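Beta-galactosidase/beta-glucuronidase (PDB 6MVF) binds flavin mononucleotide and probably hydrolyses beta-glucuronides or beta-galactosides, as a glycoside hydrolase family 2 enzyme of a human gut bacterium. Local coordinates at residues P51-W54 with N55-D58; Q303-L306 with Y307-N310; E377-E380 with L381-N385; D415-K418 with L419-L423; E515-A518 with Q519-D523. All coordinates share one frame; numbering follows the deposited sequence.

Contact 1 of 5, residues P51-W54 with N55-D58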
loop_
_atom_site.group_PDB
_atom_site.type_symbol
_atom_site.label_atom_id
_atom_site.label_comp_id
_atom_site.label_asym_id
_atom_site.label_seq_id
_atom_site.Cartn_x
_atom_site.Cartn_y
_atom_site.Cartn_z
ATOM N N PRO A 51 20.762 -5.253 7.407
ATOM C CA PRO A 51 21.467 -6.248 8.236
ATOM C C PRO A 51 22.498 -7.068 7.509
ATOM O O PRO A 51 22.264 -7.465 6.377
ATOM C CB PRO A 51 20.338 -7.174 8.727
ATOM C CG PRO A 51 19.165 -6.853 7.885
ATOM C CD PRO A 51 19.302 -5.412 7.523
ATOM N N HIS A 52 23.616 -7.355 8.172
ATOM C CA HIS A 52 24.699 -8.039 7.492
ATOM C C HIS A 52 25.485 -8.932 8.437
ATOM O O HIS A 52 25.741 -8.584 9.593
ATOM C CB HIS A 52 25.655 -7.039 6.833
ATOM C CG HIS A 52 26.798 -7.699 6.139
ATOM N ND1 HIS A 52 28.017 -7.906 6.748
ATOM C CD2 HIS A 52 26.889 -8.258 4.907
ATOM C CE1 HIS A 52 28.817 -8.544 5.913
ATOM N NE2 HIS A 52 28.158 -8.769 4.789
ATOM N N THR A 53 25.876 -10.083 7.923
ATOM C CA THR A 53 26.904 -10.892 8.550
ATOM C C THR A 53 27.827 -11.410 7.465
ATOM O O THR A 53 27.374 -11.755 6.373
ATOM C CB THR A 53 26.334 -12.076 9.331
ATOM O OG1 THR A 53 27.424 -12.902 9.770
ATOM C CG2 THR A 53 25.359 -12.894 8.469
ATOM N N TRP A 54 29.122 -11.470 7.762
ATOM C CA TRP A 54 30.041 -12.091 6.812
ATOM C C TRP A 54 29.991 -13.622 6.867
ATOM O O TRP A 54 30.619 -14.272 6.029
ATOM C CB TRP A 54 31.475 -11.560 7.032
ATOM C CG TRP A 54 32.084 -11.860 8.390
ATOM C CD1 TRP A 54 32.610 -13.063 8.823
ATOM C CD2 TRP A 54 32.232 -10.943 9.485
ATOM N NE1 TRP A 54 33.057 -12.945 10.126
ATOM C CE2 TRP A 54 32.839 -11.660 10.555
ATOM C CE3 TRP A 54 31.902 -9.592 9.671
ATOM C CZ2 TRP A 54 33.134 -11.062 11.785
ATOM C CZ3 TRP A 54 32.195 -8.998 10.890
ATOM C CH2 TRP A 54 32.805 -9.735 11.935
ATOM N N ASN A 55 29.229 -14.214 7.798
ATOM C CA ASN A 55 29.101 -15.665 7.901
ATOM C C ASN A 55 27.804 -16.191 7.290
ATOM O O ASN A 55 27.428 -17.336 7.559
ATOM C CB ASN A 55 29.202 -16.129 9.363
ATOM C CG ASN A 55 30.542 -15.784 10.009
ATOM O OD1 ASN A 55 30.599 -15.208 11.107
ATOM N ND2 ASN A 55 31.624 -16.124 9.323
ATOM N N ALA A 56 27.124 -15.386 6.467
ATOM C CA ALA A 56 25.801 -15.763 5.971
ATOM C C ALA A 56 25.834 -17.046 5.162
ATOM O O ALA A 56 24.844 -17.778 5.121
ATOM C CB ALA A 56 25.218 -14.643 5.118
ATOM N N VAL A 57 26.941 -17.329 4.489
ATOM C CA VAL A 57 27.087 -18.559 3.723
ATOM C C VAL A 57 28.013 -19.554 4.425
ATOM O O VAL A 57 27.625 -20.698 4.662
ATOM C CB VAL A 57 27.553 -18.265 2.281
ATOM C CG1 VAL A 57 27.747 -19.554 1.502
ATOM C CG2 VAL A 57 26.531 -17.372 1.606
ATOM N N ASP A 58 29.230 -19.136 4.796
ATOM C CA ASP A 58 30.152 -20.149 5.316
ATOM C C ASP A 58 29.731 -20.653 6.698
ATOM O O ASP A 58 30.140 -21.751 7.096
ATOM C CB ASP A 58 31.607 -19.639 5.309
ATOM C CG ASP A 58 31.871 -18.503 6.304
ATOM O OD1 ASP A 58 30.917 -17.986 6.931
ATOM O OD2 ASP A 58 33.062 -18.119 6.455
HETATM O O HOH W 1 29.876 -16.367 4.426
#

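Contact 2 of 5, residues Q303-L306 with Y307-N310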
loop_
_atom_site.group_PDB
_atom_site.type_symbol
_atom_site.label_atom_id
_atom_site.label_comp_id
_atom_site.label_asym_id
_atom_site.label_seq_id
_atom_site.Cartn_x
_atom_site.Cartn_y
_atom_site.Cartn_z
ATOM N N GLN A 303 17.757 -17.900 15.273
ATOM C CA GLN A 303 17.522 -16.654 14.535
ATOM C C GLN A 303 18.188 -16.605 13.142
ATOM O O GLN A 303 18.555 -15.532 12.655
ATOM C CB GLN A 303 17.946 -15.455 15.383
ATOM C CG GLN A 303 19.426 -15.243 15.503
ATOM C CD GLN A 303 19.777 -14.003 16.321
ATOM O OE1 GLN A 303 18.926 -13.160 16.589
ATOM N NE2 GLN A 303 21.045 -13.892 16.719
ATOM N N ASP A 304 18.296 -17.731 12.449
ATOM C CA ASP A 304 18.980 -17.747 11.169
ATOM C C ASP A 304 18.052 -18.278 10.082
ATOM O O ASP A 304 16.977 -18.810 10.360
ATOM C CB ASP A 304 20.289 -18.564 11.246
ATOM C CG ASP A 304 20.077 -20.046 11.632
ATOM O OD1 ASP A 304 18.943 -20.461 11.965
ATOM O OD2 ASP A 304 21.070 -20.803 11.596
ATOM N N LYS A 305 18.473 -18.113 8.825
ATOM C CA LYS A 305 17.677 -18.549 7.679
ATOM C C LYS A 305 18.617 -18.854 6.524
ATOM O O LYS A 305 19.703 -18.277 6.443
ATOM C CB LYS A 305 16.667 -17.479 7.279
ATOM C CG LYS A 305 15.484 -17.969 6.497
ATOM C CD LYS A 305 14.460 -16.825 6.357
ATOM C CE LYS A 305 13.302 -17.228 5.480
ATOM N NZ LYS A 305 12.184 -16.247 5.516
ATOM N N LEU A 306 18.187 -19.757 5.629
ATOM C CA LEU A 306 19.037 -20.312 4.575
ATOM C C LEU A 306 19.840 -19.263 3.812
ATOM O O LEU A 306 19.273 -18.465 3.060
ATOM C CB LEU A 306 18.213 -21.123 3.575
ATOM C CG LEU A 306 19.066 -21.868 2.529
ATOM C CD1 LEU A 306 19.917 -22.929 3.186
ATOM C CD2 LEU A 306 18.219 -22.503 1.445
ATOM N N TYR A 307 21.166 -19.287 4.007
ATOM C CA TYR A 307 22.172 -18.420 3.379
ATOM C C TYR A 307 21.934 -16.941 3.639
ATOM O O TYR A 307 22.438 -16.090 2.908
ATOM C CB TYR A 307 22.304 -18.703 1.876
ATOM C CG TYR A 307 22.637 -20.154 1.633
ATOM C CD1 TYR A 307 23.643 -20.778 2.357
ATOM C CD2 TYR A 307 21.901 -20.918 0.732
ATOM C CE1 TYR A 307 23.932 -22.109 2.166
ATOM C CE2 TYR A 307 22.182 -22.242 0.524
ATOM C CZ TYR A 307 23.197 -22.845 1.250
ATOM O OH TYR A 307 23.481 -24.190 1.052
ATOM N N LYS A 308 21.217 -16.609 4.698
ATOM C CA LYS A 308 21.179 -15.249 5.211
ATOM C C LYS A 308 21.953 -15.107 6.507
ATOM O O LYS A 308 22.017 -13.991 7.049
ATOM C CB LYS A 308 19.739 -14.795 5.473
ATOM C CG LYS A 308 18.933 -14.419 4.294
ATOM C CD LYS A 308 17.554 -14.090 4.795
ATOM C CE LYS A 308 16.685 -13.565 3.684
ATOM N NZ LYS A 308 15.748 -12.530 4.217
ATOM N N GLY A 309 22.501 -16.205 7.038
ATOM C CA GLY A 309 23.038 -16.178 8.392
ATOM C C GLY A 309 21.944 -15.812 9.370
ATOM O O GLY A 309 20.797 -16.256 9.242
ATOM N N ASN A 310 22.286 -14.957 10.337
ATOM C CA ASN A 310 21.314 -14.381 11.257
ATOM C C ASN A 310 20.862 -12.969 10.837
ATOM O O ASN A 310 20.292 -12.225 11.655
ATOM C CB ASN A 310 21.884 -14.367 12.674
ATOM C CG ASN A 310 23.195 -13.617 12.765
ATOM O OD1 ASN A 310 23.675 -13.058 11.776
ATOM N ND2 ASN A 310 23.779 -13.588 13.963
HETATM O O HOH W 2 18.021 -12.949 13.201
#

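Contact 3 of 5, residues E377-E380 with L381-N385. With FMN (flavin mononucleotide), chain G.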
loop_
_atom_site.group_PDB
_atom_site.type_symbol
_atom_site.label_atom_id
_atom_site.label_comp_id
_atom_site.label_asym_id
_atom_site.label_seq_id
_atom_site.Cartn_x
_atom_site.Cartn_y
_atom_site.Cartn_z
ATOM N N GLU A 377 25.055 -8.992 30.409
ATOM C CA GLU A 377 24.168 -9.515 29.378
ATOM C C GLU A 377 22.779 -9.787 29.935
ATOM O O GLU A 377 21.778 -9.579 29.237
ATOM C CB GLU A 377 24.759 -10.781 28.760
ATOM C CG GLU A 377 24.167 -11.126 27.414
ATOM C CD GLU A 377 25.074 -12.003 26.537
ATOM O OE1 GLU A 377 25.820 -12.860 27.073
ATOM O OE2 GLU A 377 25.023 -11.847 25.297
ATOM N N MET A 378 22.690 -10.221 31.196
ATOM C CA MET A 378 21.377 -10.434 31.780
ATOM C C MET A 378 20.703 -9.113 32.124
ATOM O O MET A 378 19.473 -8.993 31.998
ATOM C CB MET A 378 21.487 -11.310 33.014
ATOM C CG MET A 378 20.152 -11.776 33.523
ATOM S SD MET A 378 19.478 -13.052 32.434
ATOM C CE MET A 378 17.760 -12.680 32.629
ATOM N N LYS A 379 21.498 -8.124 32.506
ATOM C CA LYS A 379 20.953 -6.786 32.822
ATOM C C LYS A 379 20.403 -6.159 31.539
ATOM O O LYS A 379 19.394 -5.528 31.598
ATOM C CB LYS A 379 22.009 -5.938 33.525
ATOM C CG LYS A 379 21.445 -4.856 34.418
ATOM C CD LYS A 379 22.436 -4.157 35.297
ATOM C CE LYS A 379 21.874 -2.887 35.882
ATOM N NZ LYS A 379 22.839 -2.179 36.743
ATOM N N GLU A 380 21.081 -6.343 30.423
ATOM C CA GLU A 380 20.585 -5.813 29.159
ATOM C C GLU A 380 19.367 -6.587 28.680
ATOM O O GLU A 380 18.444 -6.005 28.105
ATOM C CB GLU A 380 21.684 -5.845 28.092
ATOM C CG GLU A 380 22.846 -4.923 28.371
ATOM C CD GLU A 380 23.959 -5.079 27.350
ATOM O OE1 GLU A 380 24.246 -6.225 26.934
ATOM O OE2 GLU A 380 24.547 -4.051 26.953
ATOM N N LEU A 381 19.353 -7.903 28.883
ATOM C CA LEU A 381 18.216 -8.693 28.424
ATOM C C LEU A 381 16.941 -8.284 29.148
ATOM O O LEU A 381 15.875 -8.184 28.537
ATOM C CB LEU A 381 18.489 -10.182 28.622
ATOM C CG LEU A 381 17.315 -11.117 28.337
ATOM C CD1 LEU A 381 16.907 -11.034 26.856
ATOM C CD2 LEU A 381 17.644 -12.555 28.768
ATOM N N ILE A 382 17.032 -8.033 30.449
ATOM C CA ILE A 382 15.836 -7.703 31.206
ATOM C C ILE A 382 15.395 -6.277 30.936
ATOM O O ILE A 382 14.204 -6.008 30.790
ATOM C CB ILE A 382 16.092 -7.949 32.700
ATOM C CG1 ILE A 382 16.252 -9.453 32.938
ATOM C CG2 ILE A 382 14.984 -7.320 33.560
ATOM C CD1 ILE A 382 16.560 -9.810 34.357
ATOM N N ILE A 383 16.339 -5.340 30.856
ATOM C CA ILE A 383 15.972 -3.934 30.746
ATOM C C ILE A 383 15.444 -3.620 29.355
ATOM O O ILE A 383 14.507 -2.834 29.197
ATOM C CB ILE A 383 17.173 -3.051 31.135
ATOM C CG1 ILE A 383 17.194 -2.905 32.649
ATOM C CG2 ILE A 383 17.099 -1.656 30.483
ATOM C CD1 ILE A 383 18.564 -2.880 33.209
ATOM N N GLN A 384 16.013 -4.240 28.327
ATOM C CA GLN A 384 15.554 -3.975 26.972
ATOM C C GLN A 384 14.251 -4.686 26.654
ATOM O O GLN A 384 13.504 -4.225 25.787
ATOM C CB GLN A 384 16.640 -4.364 25.967
ATOM C CG GLN A 384 17.889 -3.545 26.162
ATOM C CD GLN A 384 19.048 -3.957 25.280
ATOM O OE1 GLN A 384 18.921 -4.800 24.384
ATOM N NE2 GLN A 384 20.195 -3.337 25.522
ATOM N N ASN A 385 13.930 -5.763 27.371
ATOM C CA ASN A 385 12.738 -6.535 27.060
ATOM C C ASN A 385 11.718 -6.506 28.175
ATOM O O ASN A 385 10.754 -7.285 28.140
ATOM C CB ASN A 385 13.117 -7.975 26.715
ATOM C CG ASN A 385 14.019 -8.036 25.513
ATOM O OD1 ASN A 385 13.544 -7.952 24.379
ATOM N ND2 ASN A 385 15.330 -8.116 25.743
HETATM N N1 FMN G . 17.677 3.874 35.201
HETATM C C2 FMN G . 17.940 4.824 34.301
HETATM O O2 FMN G . 18.612 5.815 34.594
HETATM N N3 FMN G . 17.525 4.761 33.055
HETATM C C4 FMN G . 16.810 3.782 32.598
HETATM O O4 FMN G . 16.429 3.731 31.439
HETATM C C4A FMN G . 16.475 2.739 33.506
HETATM N N5 FMN G . 15.769 1.746 33.046
HETATM C C5A FMN G . 15.424 0.745 33.829
HETATM C C6 FMN G . 14.674 -0.279 33.312
HETATM C C7 FMN G . 14.303 -1.311 34.097
HETATM C C7M FMN G . 13.497 -2.413 33.529
HETATM C C8 FMN G . 14.726 -1.339 35.492
HETATM C C8M FMN G . 14.337 -2.483 36.360
HETATM C C9 FMN G . 15.477 -0.306 36.006
HETATM C C9A FMN G . 15.841 0.748 35.226
HETATM N N10 FMN G . 16.623 1.775 35.732
HETATM C C10 FMN G . 16.955 2.817 34.870
HETATM C "C1'" FMN G . 16.957 1.704 37.148
HETATM C "C2'" FMN G . 18.371 1.543 37.653
HETATM O "O2'" FMN G . 18.514 0.146 37.657
HETATM C "C3'" FMN G . 18.542 1.975 39.092
HETATM O "O3'" FMN G . 17.482 2.832 39.456
HETATM C "C4'" FMN G . 19.800 2.769 39.367
HETATM O "O4'" FMN G . 19.934 3.684 38.290
HETATM C "C5'" FMN G . 21.059 1.920 39.551
HETATM O "O5'" FMN G . 21.805 1.830 38.351
HETATM P P FMN G . 22.956 0.770 38.101
HETATM O O1P FMN G . 23.860 1.511 37.200
HETATM O O2P FMN G . 23.498 0.456 39.465
HETATM O O3P FMN G . 22.384 -0.459 37.479
#

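Contact 4 of 5, residues D415-K418 with L419-L423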
loop_
_atom_site.group_PDB
_atom_site.type_symbol
_atom_site.label_atom_id
_atom_site.label_comp_id
_atom_site.label_asym_id
_atom_site.label_seq_id
_atom_site.Cartn_x
_atom_site.Cartn_y
_atom_site.Cartn_z
ATOM N N ASP A 415 24.065 -15.390 41.790
ATOM C CA ASP A 415 24.149 -13.983 41.395
ATOM C C ASP A 415 23.103 -13.644 40.339
ATOM O O ASP A 415 22.442 -12.602 40.421
ATOM C CB ASP A 415 25.556 -13.650 40.868
ATOM C CG ASP A 415 26.647 -13.787 41.950
ATOM O OD1 ASP A 415 26.315 -13.684 43.145
ATOM O OD2 ASP A 415 27.838 -13.996 41.612
ATOM N N LEU A 416 22.936 -14.525 39.348
ATOM C CA LEU A 416 21.968 -14.300 38.280
ATOM C C LEU A 416 20.535 -14.403 38.795
ATOM O O LEU A 416 19.672 -13.611 38.397
ATOM C CB LEU A 416 22.202 -15.299 37.140
ATOM C CG LEU A 416 23.334 -14.975 36.166
ATOM C CD1 LEU A 416 23.762 -16.203 35.354
ATOM C CD2 LEU A 416 22.905 -13.816 35.260
ATOM N N GLN A 417 20.254 -15.379 39.665
ATOM C CA GLN A 417 18.921 -15.452 40.256
ATOM C C GLN A 417 18.615 -14.183 41.038
ATOM O O GLN A 417 17.506 -13.643 40.952
ATOM C CB GLN A 417 18.793 -16.679 41.157
ATOM C CG GLN A 417 17.495 -16.711 41.968
ATOM C CD GLN A 417 16.279 -17.067 41.129
ATOM O OE1 GLN A 417 16.397 -17.373 39.935
ATOM N NE2 GLN A 417 15.104 -17.042 41.748
ATOM N N LYS A 418 19.607 -13.672 41.779
ATOM C CA LYS A 418 19.396 -12.466 42.565
ATOM C C LYS A 418 19.179 -11.254 41.667
ATOM O O LYS A 418 18.373 -10.374 41.989
ATOM C CB LYS A 418 20.575 -12.241 43.508
ATOM C CG LYS A 418 20.315 -11.141 44.530
ATOM C CD LYS A 418 21.589 -10.413 44.979
ATOM C CE LYS A 418 21.272 -9.401 46.092
ATOM N NZ LYS A 418 22.447 -8.571 46.506
ATOM N N LEU A 419 19.864 -11.206 40.521
ATOM C CA LEU A 419 19.724 -10.069 39.618
ATOM C C LEU A 419 18.358 -10.051 38.941
ATOM O O LEU A 419 17.759 -8.979 38.767
ATOM C CB LEU A 419 20.834 -10.095 38.570
ATOM C CG LEU A 419 20.778 -8.955 37.554
ATOM C CD1 LEU A 419 20.987 -7.654 38.270
ATOM C CD2 LEU A 419 21.813 -9.173 36.464
ATOM N N CYS A 420 17.853 -11.221 38.533
ATOM C CA CYS A 420 16.541 -11.259 37.890
ATOM C C CYS A 420 15.438 -10.807 38.845
ATOM O O CYS A 420 14.467 -10.171 38.417
ATOM C CB CYS A 420 16.230 -12.662 37.365
ATOM S SG CYS A 420 17.266 -13.311 36.030
ATOM N N LYS A 421 15.566 -11.122 40.147
ATOM C CA LYS A 421 14.533 -10.734 41.113
ATOM C C LYS A 421 14.702 -9.297 41.596
ATOM O O LYS A 421 13.716 -8.635 41.918
ATOM C CB LYS A 421 14.534 -11.698 42.295
ATOM C CG LYS A 421 14.191 -13.130 41.899
ATOM C CD LYS A 421 12.847 -13.183 41.186
ATOM C CE LYS A 421 12.432 -14.613 40.896
ATOM N NZ LYS A 421 11.031 -14.688 40.429
ATOM N N GLU A 422 15.936 -8.806 41.648
ATOM C CA GLU A 422 16.177 -7.383 41.844
ATOM C C GLU A 422 15.606 -6.568 40.688
ATOM O O GLU A 422 14.889 -5.587 40.903
ATOM C CB GLU A 422 17.683 -7.137 41.989
ATOM C CG GLU A 422 18.070 -6.365 43.250
ATOM C CD GLU A 422 19.436 -6.777 43.812
ATOM O OE1 GLU A 422 20.393 -6.888 43.015
ATOM O OE2 GLU A 422 19.550 -7.006 45.046
ATOM N N LEU A 423 15.911 -6.957 39.446
ATOM C CA LEU A 423 15.483 -6.153 38.308
ATOM C C LEU A 423 14.021 -6.356 37.964
ATOM O O LEU A 423 13.361 -5.412 37.512
ATOM C CB LEU A 423 16.325 -6.461 37.075
ATOM C CG LEU A 423 17.775 -5.989 37.103
ATOM C CD1 LEU A 423 18.424 -6.374 35.804
ATOM C CD2 LEU A 423 17.834 -4.506 37.298
#

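Contact 5 of 5, residues E515-A518 with Q519-D523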
loop_
_atom_site.group_PDB
_atom_site.type_symbol
_atom_site.label_atom_id
_atom_site.label_comp_id
_atom_site.label_asym_id
_atom_site.label_seq_id
_atom_site.Cartn_x
_atom_site.Cartn_y
_atom_site.Cartn_z
ATOM N N GLU A 515 5.581 -38.499 17.528
ATOM C CA GLU A 515 4.314 -39.150 17.860
ATOM C C GLU A 515 4.267 -39.521 19.339
ATOM O O GLU A 515 3.271 -39.259 20.029
ATOM C CB GLU A 515 4.102 -40.391 16.987
ATOM C CG GLU A 515 3.625 -40.072 15.568
ATOM C CD GLU A 515 3.683 -41.275 14.618
ATOM O OE1 GLU A 515 3.659 -42.446 15.073
ATOM O OE2 GLU A 515 3.755 -41.041 13.397
ATOM N N TYR A 516 5.352 -40.114 19.854
ATOM C CA TYR A 516 5.371 -40.507 21.259
ATOM C C TYR A 516 5.389 -39.283 22.173
ATOM O O TYR A 516 4.641 -39.225 23.152
ATOM C CB TYR A 516 6.565 -41.429 21.538
ATOM C CG TYR A 516 6.744 -41.826 22.998
ATOM C CD1 TYR A 516 7.309 -40.940 23.917
ATOM C CD2 TYR A 516 6.364 -43.090 23.457
ATOM C CE1 TYR A 516 7.480 -41.285 25.250
ATOM C CE2 TYR A 516 6.548 -43.460 24.791
ATOM C CZ TYR A 516 7.103 -42.540 25.683
ATOM O OH TYR A 516 7.287 -42.856 27.009
ATOM N N MET A 517 6.234 -38.294 21.871
ATOM C CA MET A 517 6.406 -37.164 22.784
ATOM C C MET A 517 5.158 -36.294 22.847
ATOM O O MET A 517 4.796 -35.803 23.924
ATOM C CB MET A 517 7.610 -36.323 22.368
ATOM C CG MET A 517 8.911 -37.091 22.388
ATOM S SD MET A 517 9.309 -37.719 24.041
ATOM C CE MET A 517 9.823 -36.212 24.873
ATOM N N ALA A 518 4.513 -36.059 21.705
ATOM C CA ALA A 518 3.275 -35.294 21.688
ATOM C C ALA A 518 2.275 -35.877 22.668
ATOM O O ALA A 518 1.641 -35.147 23.437
ATOM C CB ALA A 518 2.679 -35.277 20.274
ATOM N N GLN A 519 2.129 -37.205 22.648
ATOM C CA GLN A 519 1.202 -37.881 23.540
ATOM C C GLN A 519 1.737 -37.930 24.974
ATOM O O GLN A 519 0.958 -37.832 25.926
ATOM C CB GLN A 519 0.918 -39.287 22.996
ATOM C CG GLN A 519 -0.111 -40.051 23.800
ATOM C CD GLN A 519 -1.447 -39.364 23.757
ATOM O OE1 GLN A 519 -1.923 -39.006 22.673
ATOM N NE2 GLN A 519 -2.051 -39.131 24.935
ATOM N N ALA A 520 3.056 -38.063 25.144
ATOM C CA ALA A 520 3.649 -38.047 26.481
ATOM C C ALA A 520 3.348 -36.743 27.215
ATOM O O ALA A 520 3.000 -36.762 28.403
ATOM C CB ALA A 520 5.164 -38.269 26.397
ATOM N N PHE A 521 3.482 -35.600 26.529
ATOM C CA PHE A 521 3.242 -34.328 27.209
ATOM C C PHE A 521 1.763 -34.028 27.356
ATOM O O PHE A 521 1.364 -33.411 28.341
ATOM C CB PHE A 521 3.959 -33.188 26.493
ATOM C CG PHE A 521 5.446 -33.293 26.585
ATOM C CD1 PHE A 521 6.068 -33.319 27.825
ATOM C CD2 PHE A 521 6.222 -33.417 25.445
ATOM C CE1 PHE A 521 7.442 -33.445 27.933
ATOM C CE2 PHE A 521 7.602 -33.531 25.536
ATOM C CZ PHE A 521 8.220 -33.549 26.784
ATOM N N GLU A 522 0.932 -34.488 26.434
ATOM C CA GLU A 522 -0.503 -34.403 26.663
ATOM C C GLU A 522 -0.947 -35.270 27.841
ATOM O O GLU A 522 -1.944 -34.958 28.500
ATOM C CB GLU A 522 -1.266 -34.795 25.393
ATOM C CG GLU A 522 -2.766 -34.721 25.574
ATOM C CD GLU A 522 -3.507 -35.109 24.333
ATOM O OE1 GLU A 522 -3.837 -36.308 24.203
ATOM O OE2 GLU A 522 -3.746 -34.216 23.486
ATOM N N ASP A 523 -0.237 -36.359 28.122
ATOM C CA ASP A 523 -0.603 -37.182 29.268
ATOM C C ASP A 523 -0.215 -36.547 30.595
ATOM O O ASP A 523 -0.684 -37.014 31.635
ATOM C CB ASP A 523 0.051 -38.557 29.174
ATOM C CG ASP A 523 -0.659 -39.491 28.205
ATOM O OD1 ASP A 523 -1.867 -39.291 27.931
ATOM O OD2 ASP A 523 -0.001 -40.450 27.730
#

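Contact 1 of 5, residues P51-W54 with N55-D58
Thr-53 and Asn-55 meet at a type I turn that runs from Thr-53 to Ala-56. Among the direct hydrogen bonds, one lies within the turn, from Asn-55 N to Thr-53 OG1 at 3.0 Å, with an almost straight N-H (165°). With its OG1 anti to the backbone N (chi1 173°), Thr-53 presents the oxygen to the N-H two residues on, an ST turn; the same OG1 is also hydrogen-bonded to Gly-157 O. Asn-55 ND2 in turn reaches Asp-58 OD1 at 3.1 Å, on the syn lone pair and within the plane of the amide. Water adds a second link, bridging Trp-54 O (2.7 Å) and Asp-58 N (2.9 Å). The apolar part is modest: Thr-53 CG2 rests 3.8 Å from Ala-56 CB. The Trp-54 ring runs beside the Asn-55 amide, the two planes 67° apart. Replacing Asn-55 by alanine is likely to leave Asp-58 OD1 without its amide partner and Gly-157 N without the acceptor OD1. The loop lies between strands 46-48 and 70-78 of the sugar-binding domain, where Leu-67 O takes both Trp-54 NE1 and Asn-55 ND2, while Asp-58 OD2 takes Leu-67 N and a salt bridge from Arg-43.

Contact 2 of 5, residues Q303-L306 with Y307-N310
Lys-305 O accepts the backbone N-H of Lys-308 at 2.8 Å. This bond closes a type II beta turn whose corners are Leu-306 and Tyr-307. Beyond it, Lys-308 and Gly-309 both face Lys-305, as in a classic beta bulge; Lys-305 N donates to Gly-309 O at 3.0 Å, and the positive phi of Gly-309 is one that glycine readily adopts. The open end of the loop is joined by a water, which donates to Gln-303 O (2.7 Å) and to Asn-310 O (2.8 Å). There the side chains of Gln-303 and Asn-310 run side by side, CG to CB 3.8 Å, with their amide planes nearly perpendicular; Gln-303 OE1 is hydrogen-bonded to Arg-161. The ammonium groups of Lys-305 and Lys-308 converge on the carboxylate of Asp-316, which probably offsets their like charges, with Gln-319 OE1 a further partner of Lys-305 NZ. The hairpin-like loop follows strand 292-300 of the TIM barrel and precedes helix 314-327. At its tip the hydroxyl of Tyr-307 is hydrogen-bonded to Glu-265 of the second subunit, so the turn also takes part in the assembly. Leu-306 CD1 sits over one face of the Tyr-307 ring, offset toward the rim, in a CH-pi contact 3.8 Å from the ring centroid and 19° off the normal.

Contact 3 of 5, residues E377-E380 with L381-N385
Helix 368-385, the helical limb of a beta-alpha-beta unit in the TIM barrel, brings Lys-379 and Ile-383 onto one side, one turn apart, where they meet the flavin mononucleotide. Their side chains run alongside each other, Lys-379 CG being 3.7 Å from Ile-383 CD1. The lysine chain is extended beyond CG and carries NZ to the phosphate; its modelled distance of 1.9 Å from FMN O3P makes the exact nature of that link doubtful. Ile-383 CG1 packs 3.6 Å from FMN C7, at the dimethylbenzene end of the flavin. With alanine in place of Ile-383, that end of the flavin, and Lys-379 CG, would probably lose this apolar neighbour. Away from the cofactor, Met-378, bent at chi2 (74°), sets CE 3.6 Å from Ile-382 CD1 and 3.9 Å from Leu-381 CD2. Asn-385 ND2 returns to Leu-381 O at 2.8 Å, in the carbonyl plane on a lone pair. With Tyr-177 and Asp-174, this side of the helix forms part of the FMN pocket.

Contact 4 of 5, residues D415-K418 with L419-L423
The amide of Gln-417 has the chain of Lys-421 lying obliquely across it: Lys-421 CG stands over the amide plane at 4.0 Å from Gln-417 NE2, and CE approaches the same nitrogen at 3.7 Å. Gln-417 is bent at chi2 (74°), which brings the amide beside Lys-421 and lets the lysine methylenes cover it. The other flat group, the carboxylate of Glu-422, is met by Lys-418. The lysine CE comes to Glu-422 OE2 obliquely, and Lys-418 NZ, nearer the carboxylate plane, is 3.6 Å from that oxygen, a long salt bridge. Both pairs are four residues apart on helix 407-423, which links barrel strands 391-398 and 428-433 in a beta-alpha-beta crossover. The backbone repeats the same spacing, Leu-419 N bonding to Asp-415 O at 2.9 Å and Glu-422 N to Lys-418 O at 2.9 Å. Polar ends are satisfied by partners nearby in the barrel: Gln-417 OE1 meets Thr-429, and Asp-415 meets His-371. Lys-421 NZ forms a salt bridge with Asp-448, so its ammonium passes beyond the amide that its methylenes cross. On another side of the helix, Leu-416 and Cys-420 pack on Ile-396 of strand 391-398, and Leu-423 belongs to the flavin mononucleotide pocket.

Contact 5 of 5, residues E515-A518 with Q519-D523
Met-517 and Phe-521 both leave helix 507-522 with CG beside the backbone N (chi1 -61° and -67°), and the methionine then bends twice more, so that the two side chains run together one turn apart. Their ends touch, Met-517 CE lying 3.5 Å from Phe-521 CE2. The Tyr-516 ring has Met-517 SD in its plane at the edge, and its CE1 is 4.0 Å from Ala-520 CB. Backbone bonds underlie these pairs: Ala-520 N to Tyr-516 O is 2.8 Å and Phe-521 N to Met-517 O 2.9 Å. Farther along, Gln-519 NE2 gives a 3.0 Å bond to Asp-523 OD1, arriving from above the carboxylate plane, and a weak one to Glu-522 OE1, while Gln-519 OE1 is hydrogen-bonded to Tyr-574 OH. Phe-521 continues onto Tyr-487 of barrel strand 482-487; Glu-522 also meets His-622. The chemistry is thus apolar where Met-517 and Phe-521 pack on the barrel, polar near the helix end, where one amide probably helps to hold two acidic side chains close.

In the fold
From the N terminus, contact 1 turns the loop between strands 46-48 and 70-78 of the sugar-binding domain, and contact 2 closes the loop that leads from barrel strand 292-300 into helix 314-327. All five contacts come in series, none nested or crossing, yet contacts 1 and 2 touch: Ala-56 CB lies 3.6 Å from Lys-308 C, joining the sugar-binding domain to the barrel. Contacts 3 and 4 sit on successive barrel helices and meet through Met-378 CE and Cys-420 SG, 3.5 Å apart, beside the cofactor pocket. Contact 5, its centre about 34 Å from those of both contacts 3 and 4, joins barrel helix 507-522 to strand 596-602, where Glu-515 meets Lys-599 and Tyr-601.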